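Local coordinates for EchA1_1 (Mycobacterium avium subsp. paratuberculosis, PDB 3R9T), which probably hydrates 2-enoyl-CoA thioesters to 3-hydroxyacyl-CoA in fatty acid metabolism, as a member of the enoyl-CoA hydratase/isomerase family, at residues I33-E46 with N81-Y95. Residues are numbered along the deposited sequence; the frame is centred on the assembly and turned at random.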
loop_
_atom_site.group_PDB
_atom_site.type_symbol
_atom_site.label_atom_id
_atom_site.label_comp_id
_atom_site.label_asym_id
_atom_site.label_seq_id
_atom_site.Cartn_x
_atom_site.Cartn_y
_atom_site.Cartn_z
ATOM N N ILE B 33 -28.361 2.619 -4.470
ATOM C CA ILE B 33 -28.515 1.190 -4.230
ATOM C C ILE B 33 -29.656 0.887 -3.280
ATOM O O ILE B 33 -29.703 1.396 -2.162
ATOM C CB ILE B 33 -27.253 0.563 -3.636
ATOM C CG1 ILE B 33 -26.054 0.834 -4.535
ATOM C CG2 ILE B 33 -27.426 -0.958 -3.477
ATOM C CD1 ILE B 33 -26.236 0.376 -5.986
ATOM N N ASN B 34 -30.557 0.026 -3.739
ATOM C CA ASN B 34 -31.525 -0.628 -2.873
ATOM C C ASN B 34 -31.534 -2.142 -3.155
ATOM O O ASN B 34 -30.779 -2.643 -4.006
ATOM C CB ASN B 34 -32.922 -0.018 -3.082
ATOM C CG ASN B 34 -33.489 -0.296 -4.469
ATOM O OD1 ASN B 34 -32.921 -1.057 -5.249
ATOM N ND2 ASN B 34 -34.619 0.328 -4.780
ATOM N N ALA B 35 -32.408 -2.864 -2.457
ATOM C CA ALA B 35 -32.518 -4.320 -2.635
ATOM C C ALA B 35 -32.767 -4.773 -4.087
ATOM O O ALA B 35 -32.241 -5.802 -4.508
ATOM C CB ALA B 35 -33.595 -4.888 -1.709
ATOM N N ALA B 36 -33.568 -4.020 -4.841
ATOM C CA ALA B 36 -33.847 -4.346 -6.244
ATOM C C ALA B 36 -32.582 -4.270 -7.130
ATOM O O ALA B 36 -32.358 -5.122 -7.994
ATOM C CB ALA B 36 -34.944 -3.430 -6.794
ATOM N N VAL B 37 -31.760 -3.247 -6.907
ATOM C CA VAL B 37 -30.488 -3.123 -7.613
ATOM C C VAL B 37 -29.587 -4.301 -7.224
ATOM O O VAL B 37 -28.958 -4.926 -8.078
ATOM C CB VAL B 37 -29.781 -1.789 -7.296
ATOM C CG1 VAL B 37 -28.387 -1.731 -7.965
ATOM C CG2 VAL B 37 -30.654 -0.571 -7.704
ATOM N N SER B 38 -29.556 -4.627 -5.936
ATOM C CA SER B 38 -28.720 -5.726 -5.469
ATOM C C SER B 38 -29.091 -7.059 -6.103
ATOM O O SER B 38 -28.228 -7.884 -6.378
ATOM C CB SER B 38 -28.750 -5.830 -3.941
ATOM O OG SER B 38 -28.322 -4.615 -3.359
ATOM N N ILE B 39 -30.378 -7.263 -6.343
ATOM C CA ILE B 39 -30.845 -8.474 -7.008
ATOM C C ILE B 39 -30.329 -8.554 -8.431
ATOM O O ILE B 39 -29.804 -9.588 -8.853
ATOM C CB ILE B 39 -32.381 -8.545 -6.996
ATOM C CG1 ILE B 39 -32.857 -8.890 -5.587
ATOM C CG2 ILE B 39 -32.894 -9.584 -7.987
ATOM C CD1 ILE B 39 -34.342 -8.607 -5.336
ATOM N N GLY B 40 -30.475 -7.457 -9.161
ATOM C CA GLY B 40 -30.042 -7.392 -10.546
ATOM C C GLY B 40 -28.549 -7.580 -10.711
ATOM O O GLY B 40 -28.092 -8.326 -11.571
ATOM N N VAL B 41 -27.786 -6.878 -9.886
ATOM C CA VAL B 41 -26.334 -6.916 -9.976
ATOM C C VAL B 41 -25.785 -8.275 -9.516
ATOM O O VAL B 41 -24.963 -8.911 -10.204
ATOM C CB VAL B 41 -25.715 -5.740 -9.182
ATOM C CG1 VAL B 41 -24.190 -5.937 -9.023
ATOM C CG2 VAL B 41 -26.058 -4.372 -9.848
ATOM N N GLY B 42 -26.254 -8.724 -8.357
ATOM C CA GLY B 42 -25.812 -9.975 -7.775
ATOM C C GLY B 42 -26.121 -11.171 -8.656
ATOM O O GLY B 42 -25.265 -12.010 -8.881
ATOM N N ASP B 43 -27.339 -11.265 -9.176
ATOM C CA ASP B 43 -27.667 -12.392 -10.058
ATOM C C ASP B 43 -26.819 -12.388 -11.347
ATOM O O ASP B 43 -26.369 -13.440 -11.800
ATOM C CB ASP B 43 -29.166 -12.408 -10.394
ATOM C CG ASP B 43 -30.050 -12.718 -9.187
ATOM O OD1 ASP B 43 -29.543 -13.107 -8.112
ATOM O OD2 ASP B 43 -31.281 -12.569 -9.334
ATOM N N ALA B 44 -26.598 -11.204 -11.919
ATOM C CA ALA B 44 -25.804 -11.053 -13.151
ATOM C C ALA B 44 -24.350 -11.453 -12.914
ATOM O O ALA B 44 -23.740 -12.147 -13.727
ATOM C CB ALA B 44 -25.884 -9.618 -13.669
ATOM N N LEU B 45 -23.785 -11.030 -11.790
ATOM C CA LEU B 45 -22.438 -11.482 -11.431
ATOM C C LEU B 45 -22.358 -12.998 -11.294
ATOM O O LEU B 45 -21.388 -13.617 -11.737
ATOM C CB LEU B 45 -21.992 -10.870 -10.111
ATOM C CG LEU B 45 -21.362 -9.491 -10.084
ATOM C CD1 LEU B 45 -20.935 -9.206 -8.639
ATOM C CD2 LEU B 45 -20.164 -9.386 -11.035
ATOM N N GLU B 46 -23.364 -13.597 -10.667
ATOM C CA GLU B 46 -23.383 -15.048 -10.480
ATOM C C GLU B 46 -23.445 -15.746 -11.844
ATOM O O GLU B 46 -22.766 -16.751 -12.071
ATOM C CB GLU B 46 -24.551 -15.441 -9.539
ATOM C CG GLU B 46 -24.949 -16.911 -9.488
ATOM C CD GLU B 46 -26.207 -17.151 -8.639
ATOM O OE1 GLU B 46 -26.122 -17.902 -7.643
ATOM O OE2 GLU B 46 -27.277 -16.583 -8.962
ATOM N N ASN B 81 -33.085 -3.393 4.400
ATOM C CA ASN B 81 -31.807 -3.962 3.967
ATOM C C ASN B 81 -31.542 -3.551 2.535
ATOM O O ASN B 81 -32.465 -3.484 1.717
ATOM C CB ASN B 81 -31.777 -5.488 4.071
ATOM C CG ASN B 81 -31.988 -5.990 5.491
ATOM O OD1 ASN B 81 -31.550 -5.369 6.466
ATOM N ND2 ASN B 81 -32.653 -7.134 5.611
ATOM N N LEU B 82 -30.278 -3.281 2.236
ATOM C CA LEU B 82 -29.894 -2.802 0.913
ATOM C C LEU B 82 -29.412 -3.939 0.041
ATOM O O LEU B 82 -29.350 -3.806 -1.180
ATOM C CB LEU B 82 -28.825 -1.720 1.041
ATOM C CG LEU B 82 -29.314 -0.492 1.835
ATOM C CD1 LEU B 82 -28.262 0.596 1.837
ATOM C CD2 LEU B 82 -30.647 0.059 1.313
ATOM N N TYR B 83 -29.123 -5.068 0.676
ATOM C CA TYR B 83 -28.462 -6.182 0.027
ATOM C C TYR B 83 -29.428 -7.070 -0.749
ATOM O O TYR B 83 -30.638 -6.850 -0.728
ATOM C CB TYR B 83 -27.644 -6.976 1.056
ATOM C CG TYR B 83 -28.409 -7.589 2.217
ATOM C CD1 TYR B 83 -29.226 -8.702 2.028
ATOM C CD2 TYR B 83 -28.270 -7.097 3.519
ATOM C CE1 TYR B 83 -29.923 -9.293 3.088
ATOM C CE2 TYR B 83 -28.966 -7.684 4.596
ATOM C CZ TYR B 83 -29.791 -8.784 4.368
ATOM O OH TYR B 83 -30.483 -9.388 5.409
ATOM N N HIS B 84 -28.873 -8.033 -1.481
ATOM C CA HIS B 84 -29.684 -9.023 -2.197
ATOM C C HIS B 84 -30.410 -9.819 -1.124
ATOM O O HIS B 84 -29.759 -10.427 -0.288
ATOM C CB HIS B 84 -28.784 -9.958 -3.003
ATOM C CG HIS B 84 -29.502 -10.866 -3.950
ATOM N ND1 HIS B 84 -30.583 -11.638 -3.582
ATOM C CD2 HIS B 84 -29.249 -11.171 -5.246
ATOM C CE1 HIS B 84 -30.989 -12.350 -4.619
ATOM N NE2 HIS B 84 -30.192 -12.091 -5.641
ATOM N N PRO B 85 -31.755 -9.811 -1.136
ATOM C CA PRO B 85 -32.431 -10.458 0.002
ATOM C C PRO B 85 -32.117 -11.941 0.215
ATOM O O PRO B 85 -32.246 -12.418 1.339
ATOM C CB PRO B 85 -33.931 -10.296 -0.302
ATOM C CG PRO B 85 -34.051 -9.514 -1.542
ATOM C CD PRO B 85 -32.695 -9.224 -2.108
ATOM N N ASP B 86 -31.740 -12.660 -0.839
ATOM C CA ASP B 86 -31.388 -14.081 -0.710
ATOM C C ASP B 86 -29.904 -14.380 -0.558
ATOM O O ASP B 86 -29.508 -15.543 -0.363
ATOM C CB ASP B 86 -31.930 -14.820 -1.898
ATOM C CG ASP B 86 -33.425 -14.784 -1.935
ATOM O OD1 ASP B 86 -34.064 -14.602 -0.866
ATOM O OD2 ASP B 86 -33.945 -14.923 -3.041
ATOM N N HIS B 87 -29.097 -13.325 -0.623
ATOM C CA HIS B 87 -27.651 -13.450 -0.596
ATOM C C HIS B 87 -27.040 -12.343 0.255
ATOM O O HIS B 87 -26.302 -11.489 -0.253
ATOM C CB HIS B 87 -27.103 -13.407 -2.022
ATOM C CG HIS B 87 -27.427 -14.628 -2.822
ATOM N ND1 HIS B 87 -26.873 -15.858 -2.545
ATOM C CD2 HIS B 87 -28.264 -14.815 -3.869
ATOM C CE1 HIS B 87 -27.346 -16.751 -3.396
ATOM N NE2 HIS B 87 -28.183 -16.141 -4.217
ATOM N N PRO B 88 -27.327 -12.353 1.573
ATOM C CA PRO B 88 -26.735 -11.336 2.420
ATOM C C PRO B 88 -25.202 -11.385 2.377
ATOM O O PRO B 88 -24.546 -10.362 2.585
ATOM C CB PRO B 88 -27.250 -11.709 3.816
ATOM C CG PRO B 88 -27.548 -13.139 3.738
ATOM C CD PRO B 88 -28.099 -13.328 2.372
ATOM N N GLU B 89 -24.656 -12.567 2.094
ATOM C CA GLU B 89 -23.213 -12.781 2.097
ATOM C C GLU B 89 -22.519 -11.997 0.984
ATOM O O GLU B 89 -21.303 -11.811 1.048
ATOM C CB GLU B 89 -22.841 -14.270 2.008
ATOM C CG GLU B 89 -23.016 -14.924 0.635
ATOM C CD GLU B 89 -24.452 -15.282 0.317
ATOM O OE1 GLU B 89 -25.356 -14.853 1.065
ATOM O OE2 GLU B 89 -24.678 -15.998 -0.682
ATOM N N TRP B 90 -23.266 -11.530 -0.019
ATOM C CA TRP B 90 -22.658 -10.732 -1.106
ATOM C C TRP B 90 -22.527 -9.245 -0.772
ATOM O O TRP B 90 -21.911 -8.477 -1.521
ATOM C CB TRP B 90 -23.459 -10.867 -2.403
ATOM C CG TRP B 90 -23.415 -12.235 -3.017
ATOM C CD1 TRP B 90 -22.523 -13.231 -2.750
ATOM C CD2 TRP B 90 -24.300 -12.749 -4.014
ATOM N NE1 TRP B 90 -22.804 -14.337 -3.515
ATOM C CE2 TRP B 90 -23.886 -14.063 -4.307
ATOM C CE3 TRP B 90 -25.394 -12.215 -4.705
ATOM C CZ2 TRP B 90 -24.533 -14.856 -5.251
ATOM C CZ3 TRP B 90 -26.033 -12.998 -5.638
ATOM C CH2 TRP B 90 -25.611 -14.307 -5.901
ATOM N N GLY B 91 -23.136 -8.837 0.336
ATOM C CA GLY B 91 -23.105 -7.452 0.773
ATOM C C GLY B 91 -23.822 -6.459 -0.123
ATOM O O GLY B 91 -24.662 -6.811 -0.968
ATOM N N PHE B 92 -23.436 -5.202 0.064
ATOM C CA PHE B 92 -24.011 -4.041 -0.606
ATOM C C PHE B 92 -24.014 -4.199 -2.116
ATOM O O PHE B 92 -23.003 -4.570 -2.696
ATOM C CB PHE B 92 -23.179 -2.838 -0.192
ATOM C CG PHE B 92 -23.665 -1.521 -0.701
ATOM C CD1 PHE B 92 -24.654 -0.822 -0.012
ATOM C CD2 PHE B 92 -23.041 -0.909 -1.778
ATOM C CE1 PHE B 92 -25.056 0.425 -0.434
ATOM C CE2 PHE B 92 -23.438 0.334 -2.202
ATOM C CZ PHE B 92 -24.460 1.006 -1.523
ATOM N N ALA B 93 -25.183 -3.985 -2.721
ATOM C CA ALA B 93 -25.396 -4.039 -4.177
ATOM C C ALA B 93 -25.243 -5.447 -4.746
ATOM O O ALA B 93 -25.159 -5.620 -5.952
ATOM C CB ALA B 93 -24.469 -3.025 -4.933
ATOM N N GLY B 94 -25.205 -6.452 -3.874
ATOM C CA GLY B 94 -24.880 -7.814 -4.292
ATOM C C GLY B 94 -23.499 -7.920 -4.903
ATOM O O GLY B 94 -23.238 -8.842 -5.663
ATOM N N TYR B 95 -22.609 -7.003 -4.526
ATOM C CA TYR B 95 -21.368 -6.757 -5.274
ATOM C C TYR B 95 -20.098 -6.680 -4.430
ATOM O O TYR B 95 -19.092 -7.257 -4.804
ATOM C CB TYR B 95 -21.507 -5.452 -6.072
ATOM C CG TYR B 95 -20.432 -5.183 -7.115
ATOM C CD1 TYR B 95 -20.555 -5.686 -8.405
ATOM C CD2 TYR B 95 -19.313 -4.398 -6.829
ATOM C CE1 TYR B 95 -19.611 -5.447 -9.371
ATOM C CE2 TYR B 95 -18.333 -4.168 -7.799
ATOM C CZ TYR B 95 -18.513 -4.662 -9.090
ATOM O OH TYR B 95 -17.579 -4.468 -10.087
HETATM O O HOH W 1 -33.775 -1.899 -0.011
HETATM O O HOH W 2 -28.356 -18.138 -6.437
#
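His84 swings its imidazole anti to the backbone N (chi1 -170°), across to helix 35-50, while Asp43 sets its carboxylate beside its own backbone N (chi1 -67°); the two meet through His84 NE2, which donates to Asp43 OD1 at 2.7 Å. The acceptor lies close to the imidazole plane, yet the carboxylate is entered from above, its plane turned 55° from the ring. Ile39 CG1 sits squarely over one face of that ring, 4.0 Å from its centroid, with His87 CD2 over the opposite face. On the far nitrogen, ND1 accepts from Asp86 N, inside the type I turn running from His84 to His87, so both ring nitrogens are engaged and the ring's rotation is fixed. Ile39 CG1 also presses tightly on Pro85 CD, at 3.5 Å.

Next to Ile39 on the helix, the buried Ser38 hydroxyl donates to Leu82 O at 2.5 Å, in the carbonyl plane. Close by, Ile33 CG2 lies over the Phe92 face, and Ile33 CG1 touches Phe92 CZ at 3.4 Å. Farther along, Gly42 and Gly94 let the backbones close to 4.2 Å between their CA atoms, and Leu45 CD1 meets Tyr95 CD1; the Tyr95 hydroxyl is hydrogen-bonded to Ser123 OG. Water links Glu46 OE1 with His87 NE2.

The contact thus joins the first long helix of the crotonase fold to the loop before strand 104-108. Leu82 lines the benzoic acid pocket, so the serine bond ties pocket-wall backbone to the helix. With ND1 accepting and NE2 donating, His84 is probably neutral, its NE2 proton polarised toward Asp43.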